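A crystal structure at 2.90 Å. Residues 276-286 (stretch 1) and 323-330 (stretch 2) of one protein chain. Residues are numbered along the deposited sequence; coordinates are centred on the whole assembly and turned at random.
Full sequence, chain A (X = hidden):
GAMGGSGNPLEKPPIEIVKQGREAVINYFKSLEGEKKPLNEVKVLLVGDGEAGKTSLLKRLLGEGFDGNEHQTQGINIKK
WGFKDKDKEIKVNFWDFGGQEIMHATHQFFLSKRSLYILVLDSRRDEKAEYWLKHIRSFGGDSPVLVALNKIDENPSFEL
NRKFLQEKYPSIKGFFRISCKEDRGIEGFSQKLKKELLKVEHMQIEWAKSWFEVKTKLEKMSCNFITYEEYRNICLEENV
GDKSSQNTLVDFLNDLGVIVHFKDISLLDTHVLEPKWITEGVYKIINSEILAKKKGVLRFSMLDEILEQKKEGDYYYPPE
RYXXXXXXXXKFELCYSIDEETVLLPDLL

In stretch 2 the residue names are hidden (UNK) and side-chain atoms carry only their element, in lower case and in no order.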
# COMPACT_ATOMS: atom_id res chain seq x y z
N LYS A 276 -2.38 -6.19 -7.90
CA LYS A 276 -1.57 -6.75 -8.99
C LYS A 276 -2.06 -6.30 -10.38
O LYS A 276 -1.27 -6.25 -11.32
CB LYS A 276 -1.53 -8.28 -8.91
CG LYS A 276 -0.79 -8.81 -7.69
CD LYS A 276 -0.78 -10.33 -7.67
CE LYS A 276 -0.03 -10.85 -6.45
NZ LYS A 276 -0.02 -12.34 -6.38
N TRP A 277 -3.35 -5.99 -10.49
CA TRP A 277 -3.93 -5.49 -11.74
C TRP A 277 -3.24 -4.21 -12.20
O TRP A 277 -2.91 -4.06 -13.38
CB TRP A 277 -5.43 -5.24 -11.56
CG TRP A 277 -6.12 -4.78 -12.81
CD1 TRP A 277 -6.49 -5.56 -13.87
CD2 TRP A 277 -6.55 -3.45 -13.12
NE1 TRP A 277 -7.11 -4.79 -14.83
CE2 TRP A 277 -7.16 -3.49 -14.39
CE3 TRP A 277 -6.47 -2.23 -12.45
CZ2 TRP A 277 -7.69 -2.36 -15.00
CZ3 TRP A 277 -7.00 -1.10 -13.06
CH2 TRP A 277 -7.60 -1.17 -14.32
N ILE A 278 -3.00 -3.29 -11.26
CA ILE A 278 -2.36 -2.01 -11.57
C ILE A 278 -0.90 -2.24 -11.97
O ILE A 278 -0.48 -1.84 -13.06
CB ILE A 278 -2.39 -1.04 -10.37
CG1 ILE A 278 -3.83 -0.68 -10.00
CG2 ILE A 278 -1.61 0.23 -10.68
CD1 ILE A 278 -3.96 -0.07 -8.61
N THR A 279 -0.16 -2.89 -11.08
CA THR A 279 1.29 -3.04 -11.24
C THR A 279 1.68 -3.80 -12.51
O THR A 279 2.56 -3.36 -13.25
CB THR A 279 1.91 -3.76 -10.02
OG1 THR A 279 1.25 -5.01 -9.80
CG2 THR A 279 1.79 -2.89 -8.77
N GLU A 280 1.01 -4.92 -12.77
CA GLU A 280 1.29 -5.72 -13.97
C GLU A 280 0.97 -4.96 -15.26
O GLU A 280 1.61 -5.18 -16.29
CB GLU A 280 0.51 -7.04 -13.93
CG GLU A 280 0.96 -8.00 -12.84
CD GLU A 280 2.40 -8.46 -12.99
OE1 GLU A 280 2.87 -8.62 -14.15
OE2 GLU A 280 3.08 -8.66 -11.96
N GLY A 281 -0.02 -4.07 -15.19
CA GLY A 281 -0.34 -3.19 -16.31
C GLY A 281 0.75 -2.16 -16.56
O GLY A 281 1.09 -1.87 -17.71
N VAL A 282 1.31 -1.62 -15.48
CA VAL A 282 2.39 -0.64 -15.56
C VAL A 282 3.70 -1.29 -16.03
O VAL A 282 4.43 -0.71 -16.83
CB VAL A 282 2.61 0.08 -14.21
CG1 VAL A 282 3.84 0.97 -14.25
CG2 VAL A 282 1.39 0.89 -13.84
N TYR A 283 3.99 -2.49 -15.52
CA TYR A 283 5.22 -3.21 -15.90
C TYR A 283 5.21 -3.64 -17.36
O TYR A 283 6.25 -3.67 -18.01
CB TYR A 283 5.46 -4.43 -15.00
CG TYR A 283 5.59 -4.12 -13.52
CD1 TYR A 283 6.28 -2.99 -13.07
CD2 TYR A 283 5.05 -4.97 -12.56
CE1 TYR A 283 6.41 -2.71 -11.72
CE2 TYR A 283 5.17 -4.70 -11.21
CZ TYR A 283 5.85 -3.57 -10.79
OH TYR A 283 5.97 -3.30 -9.45
N LYS A 284 4.02 -3.97 -17.88
CA LYS A 284 3.86 -4.28 -19.30
C LYS A 284 4.29 -3.10 -20.18
O LYS A 284 4.90 -3.29 -21.22
CB LYS A 284 2.42 -4.69 -19.62
CG LYS A 284 2.15 -6.17 -19.46
CD LYS A 284 0.68 -6.50 -19.64
CE LYS A 284 0.47 -7.93 -20.12
NZ LYS A 284 1.16 -8.94 -19.28
N ILE A 285 3.96 -1.89 -19.74
CA ILE A 285 4.34 -0.67 -20.45
C ILE A 285 5.85 -0.43 -20.31
O ILE A 285 6.53 -0.20 -21.31
CB ILE A 285 3.56 0.56 -19.93
CG1 ILE A 285 2.07 0.40 -20.25
CG2 ILE A 285 4.09 1.85 -20.55
CD1 ILE A 285 1.17 1.34 -19.47
N ILE A 286 6.36 -0.49 -19.09
CA ILE A 286 7.78 -0.24 -18.81
C ILE A 286 8.68 -1.25 -19.52
O ILE A 286 9.69 -0.87 -20.11
CB ILE A 286 8.07 -0.24 -17.29
CG1 ILE A 286 7.39 0.96 -16.62
CG2 ILE A 286 9.57 -0.19 -17.03
CD1 ILE A 286 7.34 0.89 -15.11
N UNK A 323 -6.88 5.37 -19.88
CA UNK A 323 -6.75 6.69 -19.28
C UNK A 323 -6.37 6.62 -17.81
O UNK A 323 -5.54 7.39 -17.34
N UNK A 324 -6.97 5.68 -17.09
CA UNK A 324 -6.65 5.47 -15.67
C UNK A 324 -5.17 5.16 -15.48
O UNK A 324 -4.50 5.82 -14.70
c UNK A 324 -7.40 4.74 -12.59
c UNK A 324 -6.33 3.21 -11.10
o UNK A 324 -5.96 2.85 -9.82
c UNK A 324 -7.03 4.38 -11.30
c UNK A 324 -7.09 3.94 -13.68
c UNK A 324 -6.39 2.76 -13.45
c UNK A 324 -7.50 4.34 -15.09
c UNK A 324 -6.01 2.39 -12.16
N UNK A 325 -4.68 4.15 -16.20
CA UNK A 325 -3.29 3.70 -16.05
C UNK A 325 -2.29 4.79 -16.43
O UNK A 325 -1.30 4.99 -15.74
c UNK A 325 -3.03 2.42 -16.88
c UNK A 325 -1.55 2.04 -16.83
c UNK A 325 -3.87 1.26 -16.35
c UNK A 325 -4.03 0.11 -17.32
N UNK A 326 -2.55 5.48 -17.54
CA UNK A 326 -1.66 6.54 -18.02
C UNK A 326 -1.65 7.73 -17.06
O UNK A 326 -0.58 8.22 -16.69
c UNK A 326 -0.39 5.56 -20.78
c UNK A 326 -1.29 8.26 -19.85
c UNK A 326 -1.84 5.88 -20.47
c UNK A 326 -2.06 7.01 -19.45
N UNK A 327 -2.83 8.20 -16.66
CA UNK A 327 -2.95 9.32 -15.72
C UNK A 327 -2.42 8.97 -14.33
O UNK A 327 -1.91 9.83 -13.62
o UNK A 327 -4.20 11.40 -17.41
c UNK A 327 -4.40 9.80 -15.63
n UNK A 327 -6.02 10.09 -17.41
c UNK A 327 -4.86 10.50 -16.90
N UNK A 328 -2.56 7.70 -13.95
CA UNK A 328 -2.02 7.20 -12.68
C UNK A 328 -0.49 7.24 -12.72
O UNK A 328 0.15 7.68 -11.76
c UNK A 328 -2.32 5.12 -11.04
c UNK A 328 -2.54 5.78 -12.40
c UNK A 328 -0.90 4.60 -10.88
c UNK A 328 -2.70 6.04 -9.89
N UNK A 329 0.09 6.80 -13.83
CA UNK A 329 1.55 6.86 -14.03
C UNK A 329 2.05 8.31 -14.09
O UNK A 329 3.13 8.61 -13.58
c UNK A 329 3.93 4.17 -17.01
s UNK A 329 2.21 3.77 -16.74
c UNK A 329 1.90 4.61 -15.18
c UNK A 329 1.95 6.12 -15.30
N UNK A 330 1.26 9.19 -14.71
CA UNK A 330 1.57 10.62 -14.76
C UNK A 330 1.59 11.25 -13.37
O UNK A 330 2.45 12.08 -13.06
c UNK A 330 -0.28 12.00 -17.92
c UNK A 330 0.82 11.31 -17.12
c UNK A 330 0.55 11.37 -15.62
n UNK A 330 -1.23 14.22 -18.57
c UNK A 330 -0.38 13.49 -17.59

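Position 323 has backbone atoms and no side-chain atoms at all, so it is glycine. Gly323 lies out of reach of the first helix, and there would be room for a CB here, so this contact does not demand the residue.

Position 324 carries one carbon leading into a ring of six carbons that bears a single oxygen; its CA-to-CB bond points toward stretch 1, and the ring meets Trp277 and Ile278. A phenol of this kind belongs to tyrosine. The flat ring of Tyr324 suits a place beside another large aromatic group: its CE2 meets CZ3 of Trp277 at 3.7 Å, near the plane of the indole and at its edge, so the two rings are not stacked face to face. The OH of Tyr324 lies 3.7 Å from CD1 of Ile278.

At position 325 there are four carbons, forked at the first, with one arm two carbons long. The CA-to-CB bond points toward stretch 1, and the group meets Val282 and Ile285. This is isoleucine. Ile325 CG2 packs 3.9 Å from Ile285 CD1 and 4.3 Å from Val282 CG2. An ideal CB on Gly281 would come 3.7 Å from Ile325 CD1. The branched, wholly apolar Ile325 suits a buried place among these three residues.

Position 326 has the same four-carbon fork and is again isoleucine, but the CA-to-CB bond of Ile326 points away. It is buried, as suits an apolar side chain, yet makes no close contact with stretch 1.

Position 327 shows two carbons, the second carrying one oxygen and one nitrogen, hence asparagine. Asn327 is partly exposed and far from the first helix, a setting that tolerates a polar group.

Position 328 has four carbons forked at the second; its CA-to-CB bond points toward stretch 1, and the group meets Ile278. This is leucine. Apolar Leu328 suits this buried place, its CD1 just reaching CG2 of Ile278 at 4.4 Å.

Position 329 is an unbranched chain of two carbons, a sulfur and a carbon, meeting Val282 and Ile285: methionine. This flexible, apolar chain suits the space beside two branched residues, with Met329 CG 4.0 Å from Val282 CG2 and SD 3.8 Å from Ile285 CD1.

Position 330 has four carbons in a row ending in nitrogen, so it is lysine. The charged amine of Lys330 suits an exposed position remote from stretch 1.

The helices cross at -80°, their axes 10.6 Å apart at closest approach. No hydrogen bond links them; apolar packing makes the contact, burying 423 Å² in total.

Stretch 2, residues 323-330: GYIINLMK
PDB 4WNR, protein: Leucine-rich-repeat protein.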